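Local atomic coordinates of thioesterase domain-containing protein (PDB entry 1ZKI), a protein that adopts the hotdog fold of the thioesterase superfamily and probably hydrolyses acyl-CoA thioesters. Residues 17-25 / 34-42. Residues are numbered along the deposited sequence; the frame is centred on the assembly and turned at random. Where two conformers were deposited one is given.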
loop_
_atom_site.group_PDB
_atom_site.type_symbol
_atom_site.label_atom_id
_atom_site.label_comp_id
_atom_site.label_asym_id
_atom_site.label_seq_id
_atom_site.Cartn_x
_atom_site.Cartn_y
_atom_site.Cartn_z
ATOM N N SER A 17 -12.009 19.645 4.154
ATOM C CA SER A 17 -12.701 18.369 4.349
ATOM C C SER A 17 -14.211 18.613 4.334
ATOM O O SER A 17 -14.964 17.828 3.788
ATOM C CB SER A 17 -12.257 17.648 5.633
ATOM O OG SER A 17 -12.783 18.252 6.809
ATOM N N GLU A 18 -14.643 19.734 4.886
ATOM C CA GLU A 18 -16.069 20.111 4.850
ATOM C C GLU A 18 -16.604 20.362 3.442
ATOM O O GLU A 18 -17.731 19.955 3.114
ATOM C CB GLU A 18 -16.274 21.349 5.711
ATOM C CG GLU A 18 -16.013 21.050 7.142
ATOM C CD GLU A 18 -17.261 20.628 7.809
ATOM O OE1 GLU A 18 -17.467 19.389 7.883
ATOM O OE2 GLU A 18 -18.036 21.546 8.211
ATOM N N LEU A 19 -15.788 21.020 2.621
ATOM C CA LEU A 19 -16.126 21.333 1.236
ATOM C C LEU A 19 -16.378 20.040 0.462
ATOM O O LEU A 19 -17.385 19.896 -0.234
ATOM C CB LEU A 19 -14.964 22.073 0.568
ATOM C CG LEU A 19 -15.147 22.389 -0.923
ATOM C CD1 LEU A 19 -16.123 23.570 -1.115
ATOM C CD2 LEU A 19 -13.773 22.628 -1.624
ATOM N N VAL A 20 -15.461 19.095 0.602
ATOM C CA VAL A 20 -15.583 17.840 -0.134
ATOM C C VAL A 20 -16.765 17.005 0.391
ATOM O O VAL A 20 -17.384 16.235 -0.363
ATOM C CB VAL A 20 -14.246 17.080 -0.101
ATOM C CG1 VAL A 20 -14.375 15.722 -0.744
ATOM C CG2 VAL A 20 -13.197 17.904 -0.834
ATOM N N GLY A 21 -17.069 17.165 1.679
ATOM C CA GLY A 21 -18.153 16.434 2.335
ATOM C C GLY A 21 -17.676 15.228 3.126
ATOM O O GLY A 21 -18.443 14.276 3.358
ATOM N N LEU A 22 -16.416 15.276 3.564
ATOM C CA LEU A 22 -15.826 14.175 4.328
ATOM C C LEU A 22 -16.425 14.173 5.724
ATOM O O LEU A 22 -16.570 15.215 6.342
ATOM C CB LEU A 22 -14.293 14.289 4.402
ATOM C CG LEU A 22 -13.613 14.351 3.037
ATOM C CD1 LEU A 22 -12.108 14.618 3.138
ATOM C CD2 LEU A 22 -13.897 13.108 2.159
ATOM N N ASP A 23 -16.654 12.983 6.244
ATOM C CA ASP A 23 -17.384 12.840 7.465
ATOM C C ASP A 23 -16.694 11.760 8.312
ATOM O O ASP A 23 -16.823 10.572 8.012
ATOM C CB ASP A 23 -18.815 12.464 7.061
ATOM C CG ASP A 23 -19.741 12.293 8.224
ATOM O OD1 ASP A 23 -19.480 12.854 9.304
ATOM O OD2 ASP A 23 -20.767 11.605 8.027
ATOM N N PRO A 24 -15.939 12.163 9.363
ATOM C CA PRO A 24 -15.288 11.146 10.212
ATOM C C PRO A 24 -16.317 10.184 10.793
ATOM O O PRO A 24 -17.411 10.622 11.166
ATOM C CB PRO A 24 -14.649 11.973 11.339
ATOM C CG PRO A 24 -14.461 13.349 10.724
ATOM C CD PRO A 24 -15.674 13.535 9.859
ATOM N N VAL A 25 -15.972 8.896 10.837
ATOM C CA VAL A 25 -16.867 7.845 11.344
ATOM C C VAL A 25 -16.355 7.272 12.664
ATOM O O VAL A 25 -17.119 7.160 13.640
ATOM C CB VAL A 25 -17.032 6.687 10.308
ATOM C CG1 VAL A 25 -17.854 5.535 10.896
ATOM C CG2 VAL A 25 -17.712 7.198 9.054
ATOM N N VAL A 34 -13.415 7.210 7.605
ATOM C CA VAL A 34 -14.105 8.420 7.146
ATOM C C VAL A 34 -15.053 8.039 6.002
ATOM O O VAL A 34 -14.707 7.175 5.186
ATOM C CB VAL A 34 -13.052 9.485 6.683
ATOM C CG1 VAL A 34 -13.710 10.708 6.095
ATOM C CG2 VAL A 34 -12.117 9.873 7.845
ATOM N N ARG A 35 -16.234 8.660 5.941
ATOM C CA ARG A 35 -17.186 8.382 4.855
ATOM C C ARG A 35 -17.278 9.586 3.934
ATOM O O ARG A 35 -17.018 10.720 4.360
ATOM C CB ARG A 35 -18.578 8.007 5.399
ATOM C CG ARG A 35 -19.283 9.108 6.129
ATOM C CD ARG A 35 -20.660 8.665 6.680
ATOM N NE ARG A 35 -21.694 8.535 5.640
ATOM C CZ ARG A 35 -22.457 9.530 5.187
ATOM N NH1 ARG A 35 -23.370 9.295 4.242
ATOM N NH2 ARG A 35 -22.312 10.776 5.657
ATOM N N LEU A 36 -17.655 9.329 2.684
ATOM C CA LEU A 36 -17.819 10.368 1.668
ATOM C C LEU A 36 -19.008 10.001 0.791
ATOM O O LEU A 36 -18.903 9.086 -0.027
ATOM C CB LEU A 36 -16.555 10.538 0.810
ATOM C CG LEU A 36 -16.650 11.538 -0.368
ATOM C CD1 LEU A 36 -17.157 12.916 0.104
ATOM C CD2 LEU A 36 -15.277 11.663 -1.098
ATOM N N PRO A 37 -20.140 10.705 0.971
ATOM C CA PRO A 37 -21.286 10.488 0.087
ATOM C C PRO A 37 -21.073 11.168 -1.262
ATOM O O PRO A 37 -20.497 12.276 -1.322
ATOM C CB PRO A 37 -22.449 11.148 0.844
ATOM C CG PRO A 37 -21.810 12.201 1.698
ATOM C CD PRO A 37 -20.418 11.685 2.041
HETATM N N MSE A 38 -21.514 10.513 -2.343
HETATM C CA MSE A 38 -21.483 11.141 -3.672
HETATM C C MSE A 38 -22.316 12.425 -3.655
HETATM O O MSE A 38 -23.331 12.532 -2.945
HETATM C CB MSE A 38 -22.031 10.194 -4.761
HETATM C CG MSE A 38 -21.935 10.760 -6.197
HETATM SE SE MSE A 38 -20.077 10.955 -6.685
HETATM C CE MSE A 38 -20.243 11.485 -8.509
ATOM N N ALA A 39 -21.872 13.408 -4.432
ATOM C CA ALA A 39 -22.630 14.625 -4.637
ATOM C C ALA A 39 -22.283 15.157 -6.021
ATOM O O ALA A 39 -21.254 14.792 -6.578
ATOM C CB ALA A 39 -22.294 15.661 -3.575
ATOM N N ALA A 40 -23.135 16.037 -6.542
ATOM C CA ALA A 40 -22.970 16.563 -7.895
ATOM C C ALA A 40 -21.563 17.146 -8.084
ATOM O O ALA A 40 -20.924 16.920 -9.120
ATOM C CB ALA A 40 -24.043 17.624 -8.197
ATOM N N HIS A 41 -21.083 17.893 -7.086
ATOM C CA HIS A 41 -19.812 18.603 -7.217
ATOM C C HIS A 41 -18.575 17.711 -7.086
ATOM O O HIS A 41 -17.446 18.214 -7.149
ATOM C CB HIS A 41 -19.724 19.791 -6.245
ATOM C CG HIS A 41 -20.128 19.457 -4.841
ATOM N ND1 HIS A 41 -21.440 19.494 -4.419
ATOM C CD2 HIS A 41 -19.397 19.084 -3.762
ATOM C CE1 HIS A 41 -21.501 19.150 -3.143
ATOM N NE2 HIS A 41 -20.271 18.911 -2.714
ATOM N N LEU A 42 -18.774 16.403 -6.913
ATOM C CA LEU A 42 -17.667 15.438 -6.912
ATOM C C LEU A 42 -17.475 14.759 -8.270
ATOM O O LEU A 42 -16.528 13.990 -8.444
ATOM C CB LEU A 42 -17.854 14.378 -5.805
ATOM C CG LEU A 42 -17.998 14.881 -4.358
ATOM C CD1 LEU A 42 -18.036 13.703 -3.381
ATOM C CD2 LEU A 42 -16.880 15.863 -3.983
HETATM O O HOH W 1 -20.041 19.248 0.277
HETATM O O HOH W 2 -19.942 14.932 -0.596
#
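Asp23 and Arg35 face each other as a hydrogen-bonded pair in the antiparallel hairpin of strands 23-27 and 31-37, at the margin of the hotdog-fold sheet. Two backbone bonds join them. Arg35 N to Asp23 O is almost straight, at 177°. Asp23 N to Arg35 O is more bent.

In one of the two Asp23 conformers, the pair also forms a salt bridge on the sheet face of Asp23 and Arg35. The side chains run alongside each other, and Arg35 NH2 donates to the anti side of Asp23 OD2 at 2.9 Å. The carboxylate and guanidinium planes stand 89° apart. Pro37 CD lies above one face of the guanidinium, offset toward its rim. A second carboxylate, Glu93, is met by Arg35 NE. Val25 CG2 packs across the Arg35 chain, 3.8 Å from CG.

Apolar contacts lie on the face of Pro24 and Val34, which looks to helix 51-70. Leu22 CD2 meets Leu36 CD2 at 3.8 Å, and Leu22 CB meets Val34 CG1. Leu22 and Val34 both touch Leu57 of that helix. From helix 15-20, Val20 (CG1 anti to the backbone N, chi1 175°) reaches both Leu36 CD1 and Leu42 CD2.

Gly21 ends helix 15-20 in a Schellman motif, with positive phi. Two waters bridge this helix end to segment 34-42. One links Leu19 O to His41 NE2. The other donates to Val20 O and, at 2.8 Å, to Pro37 O.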